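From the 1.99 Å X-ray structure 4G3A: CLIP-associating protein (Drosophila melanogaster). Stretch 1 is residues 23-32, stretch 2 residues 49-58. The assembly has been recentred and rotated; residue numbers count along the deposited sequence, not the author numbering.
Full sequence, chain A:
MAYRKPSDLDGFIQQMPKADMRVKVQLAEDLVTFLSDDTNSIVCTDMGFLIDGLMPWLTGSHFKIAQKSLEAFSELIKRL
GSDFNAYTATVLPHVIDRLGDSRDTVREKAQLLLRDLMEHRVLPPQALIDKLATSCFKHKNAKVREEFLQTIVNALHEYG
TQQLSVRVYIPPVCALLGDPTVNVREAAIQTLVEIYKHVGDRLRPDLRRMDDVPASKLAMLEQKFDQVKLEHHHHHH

Stretch 1 (23-32) VKVQLAEDLV
Stretch 2, residues 49-58: FLIDGLMPWL

This is a small, apolar helix-helix contact in which one tryptophan, Trp57, spans a wide gap and plugs into a hole on the other helix, with no hydrogen bond across. Both stretches are helical throughout; their axes run at 126° between N-to-C directions and come no closer than 12.6 Å. In register, Ala28 CA and Trp57 CA are the nearest CA pair, 8.9 Å apart. At that spacing a long side chain must do the reaching. Pro56, lacking an amide hydrogen, leaves its N unbonded to the preceding turn, where the second helix kinks.

Trp57 points toward stretch 1 with chi1 -71° (m) and chi2 10°, its indole set among Lys24, Leu27, Ala28 and Leu31. Ala28 is small enough to let the ring in close: its CB lies 3.5 Å from Trp57 CZ3. Leu27 CB is 4.4 Å from Trp57 CH2. Leu31, chi1 and chi2 both t, extends CD1 to 4.0 Å from Trp57 CZ3, 3.7 Å from Leu54 CD2 and 4.2 Å from Leu50 CD1, so one leucine methyl ties three residues together. Leu50 is t,p; Leu54 is m,t.

Lys24 NZ approaches the ring edge, 3.2 Å from Trp57 NE1, but both are donors; NZ is satisfied elsewhere in the structure. In all, 291 Å² is buried.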

# COMPACT_ATOMS: atom_id res chain seq x y z
N VAL A 23 24.35 -1.30 -15.80
CA VAL A 23 24.75 -1.08 -14.41
C VAL A 23 23.59 -0.56 -13.57
O VAL A 23 23.70 -0.45 -12.34
CB VAL A 23 25.94 -0.10 -14.29
CG1 VAL A 23 27.16 -0.65 -15.01
CG2 VAL A 23 25.56 1.27 -14.84
N LYS A 24 22.48 -0.26 -14.22
CA LYS A 24 21.35 0.35 -13.55
C LYS A 24 20.77 -0.57 -12.48
O LYS A 24 20.44 -0.14 -11.38
CB LYS A 24 20.28 0.74 -14.57
CG LYS A 24 19.64 2.09 -14.31
CD LYS A 24 19.16 2.73 -15.60
CE LYS A 24 18.50 4.07 -15.33
NZ LYS A 24 19.24 4.84 -14.29
N VAL A 25 20.67 -1.86 -12.81
CA VAL A 25 20.10 -2.83 -11.88
C VAL A 25 21.05 -3.11 -10.72
O VAL A 25 20.61 -3.30 -9.59
CB VAL A 25 19.72 -4.14 -12.60
CG1 VAL A 25 19.18 -3.84 -13.99
CG2 VAL A 25 20.91 -5.08 -12.68
N GLN A 26 22.35 -3.13 -11.01
CA GLN A 26 23.34 -3.34 -9.97
C GLN A 26 23.31 -2.17 -8.99
O GLN A 26 23.38 -2.36 -7.77
CB GLN A 26 24.74 -3.51 -10.57
CG GLN A 26 25.17 -4.95 -10.68
CD GLN A 26 25.11 -5.66 -9.33
OE1 GLN A 26 24.58 -6.77 -9.23
NE2 GLN A 26 25.65 -5.02 -8.30
N LEU A 27 23.24 -0.97 -9.54
CA LEU A 27 23.11 0.24 -8.76
C LEU A 27 21.87 0.16 -7.85
O LEU A 27 21.94 0.45 -6.65
CB LEU A 27 22.99 1.43 -9.72
CG LEU A 27 23.50 2.80 -9.30
CD1 LEU A 27 24.83 2.68 -8.57
CD2 LEU A 27 23.66 3.68 -10.53
N ALA A 28 20.75 -0.27 -8.41
CA ALA A 28 19.52 -0.40 -7.64
C ALA A 28 19.69 -1.38 -6.49
O ALA A 28 19.33 -1.09 -5.35
CB ALA A 28 18.36 -0.82 -8.53
N GLU A 29 20.26 -2.54 -6.78
CA GLU A 29 20.46 -3.56 -5.75
C GLU A 29 21.38 -3.06 -4.65
O GLU A 29 21.13 -3.27 -3.47
CB GLU A 29 21.01 -4.85 -6.37
CG GLU A 29 20.82 -6.08 -5.49
CD GLU A 29 21.63 -7.27 -5.97
OE1 GLU A 29 22.09 -7.25 -7.13
OE2 GLU A 29 21.81 -8.23 -5.19
N ASP A 30 22.45 -2.37 -5.05
CA ASP A 30 23.42 -1.88 -4.09
C ASP A 30 22.88 -0.74 -3.24
O ASP A 30 23.14 -0.67 -2.04
CB ASP A 30 24.71 -1.45 -4.79
CG ASP A 30 25.45 -2.61 -5.41
OD1 ASP A 30 25.28 -3.75 -4.91
OD2 ASP A 30 26.18 -2.39 -6.40
N LEU A 31 22.11 0.15 -3.87
CA LEU A 31 21.44 1.23 -3.15
C LEU A 31 20.61 0.65 -2.00
O LEU A 31 20.75 1.06 -0.85
CB LEU A 31 20.55 2.04 -4.10
CG LEU A 31 20.12 3.47 -3.72
CD1 LEU A 31 18.94 3.93 -4.56
CD2 LEU A 31 19.75 3.54 -2.29
N VAL A 32 19.75 -0.32 -2.32
CA VAL A 32 18.95 -0.96 -1.28
C VAL A 32 19.82 -1.59 -0.19
O VAL A 32 19.59 -1.38 1.01
CB VAL A 32 17.99 -2.02 -1.88
CG1 VAL A 32 17.27 -2.75 -0.76
CG2 VAL A 32 17.00 -1.36 -2.82
N PHE A 49 17.29 15.10 -4.01
CA PHE A 49 17.97 14.61 -5.21
C PHE A 49 17.85 13.10 -5.35
O PHE A 49 17.72 12.58 -6.45
CB PHE A 49 19.45 15.00 -5.20
CG PHE A 49 19.71 16.44 -5.56
CD1 PHE A 49 19.19 16.97 -6.73
CD2 PHE A 49 20.50 17.24 -4.75
CE1 PHE A 49 19.43 18.29 -7.07
CE2 PHE A 49 20.74 18.55 -5.09
CZ PHE A 49 20.21 19.08 -6.25
N LEU A 50 17.91 12.39 -4.23
CA LEU A 50 17.77 10.94 -4.27
C LEU A 50 16.33 10.58 -4.60
O LEU A 50 16.07 9.67 -5.39
CB LEU A 50 18.20 10.29 -2.95
CG LEU A 50 18.00 8.77 -2.94
CD1 LEU A 50 18.77 8.13 -4.09
CD2 LEU A 50 18.43 8.18 -1.61
N ILE A 51 15.40 11.30 -3.99
CA ILE A 51 13.97 11.11 -4.25
C ILE A 51 13.66 11.30 -5.73
O ILE A 51 12.99 10.47 -6.34
CB ILE A 51 13.10 12.08 -3.45
CG1 ILE A 51 13.35 11.90 -1.96
CG2 ILE A 51 11.62 11.89 -3.80
CD1 ILE A 51 13.02 10.49 -1.44
N ASP A 52 14.16 12.40 -6.29
CA ASP A 52 13.95 12.69 -7.70
C ASP A 52 14.55 11.58 -8.55
O ASP A 52 13.95 11.17 -9.55
CB ASP A 52 14.59 14.04 -8.07
CG ASP A 52 13.99 15.21 -7.31
OD1 ASP A 52 12.84 15.08 -6.82
OD2 ASP A 52 14.66 16.25 -7.20
N GLY A 53 15.71 11.08 -8.15
CA GLY A 53 16.39 10.03 -8.89
C GLY A 53 15.63 8.71 -8.91
O GLY A 53 15.65 7.99 -9.91
N LEU A 54 14.97 8.39 -7.80
CA LEU A 54 14.25 7.14 -7.69
C LEU A 54 12.99 7.14 -8.57
O LEU A 54 12.50 6.08 -8.97
CB LEU A 54 13.86 6.87 -6.23
CG LEU A 54 14.99 6.53 -5.27
CD1 LEU A 54 14.51 6.55 -3.84
CD2 LEU A 54 15.59 5.18 -5.62
N MSE A 55 12.48 8.33 -8.86
CA MSE A 55 11.19 8.48 -9.52
C MSE A 55 11.10 7.83 -10.91
O MSE A 55 10.13 7.12 -11.19
CB MSE A 55 10.76 9.95 -9.55
CG MSE A 55 10.41 10.49 -8.18
SE MSE A 55 8.99 9.44 -7.30
CE MSE A 55 7.70 9.51 -8.76
N PRO A 56 12.10 8.06 -11.78
CA PRO A 56 12.09 7.36 -13.07
C PRO A 56 12.17 5.84 -12.93
O PRO A 56 11.66 5.12 -13.79
CB PRO A 56 13.35 7.90 -13.76
CG PRO A 56 13.55 9.25 -13.16
CD PRO A 56 13.12 9.11 -11.72
N TRP A 57 12.81 5.35 -11.87
CA TRP A 57 12.88 3.92 -11.62
C TRP A 57 11.47 3.42 -11.25
O TRP A 57 10.96 2.44 -11.79
CB TRP A 57 13.84 3.63 -10.47
CG TRP A 57 15.30 3.84 -10.77
CD1 TRP A 57 15.84 4.43 -11.88
CD2 TRP A 57 16.41 3.46 -9.94
NE1 TRP A 57 17.22 4.44 -11.78
CE2 TRP A 57 17.59 3.85 -10.61
CE3 TRP A 57 16.52 2.83 -8.69
CZ2 TRP A 57 18.86 3.63 -10.07
CZ3 TRP A 57 17.78 2.61 -8.17
CH2 TRP A 57 18.93 3.01 -8.85
N LEU A 58 10.85 4.12 -10.31
CA LEU A 58 9.54 3.72 -9.82
C LEU A 58 8.50 3.80 -10.94
O LEU A 58 7.72 2.87 -11.13
CB LEU A 58 9.12 4.61 -8.66
CG LEU A 58 7.72 4.38 -8.11
CD1 LEU A 58 7.63 2.99 -7.52
CD2 LEU A 58 7.39 5.43 -7.08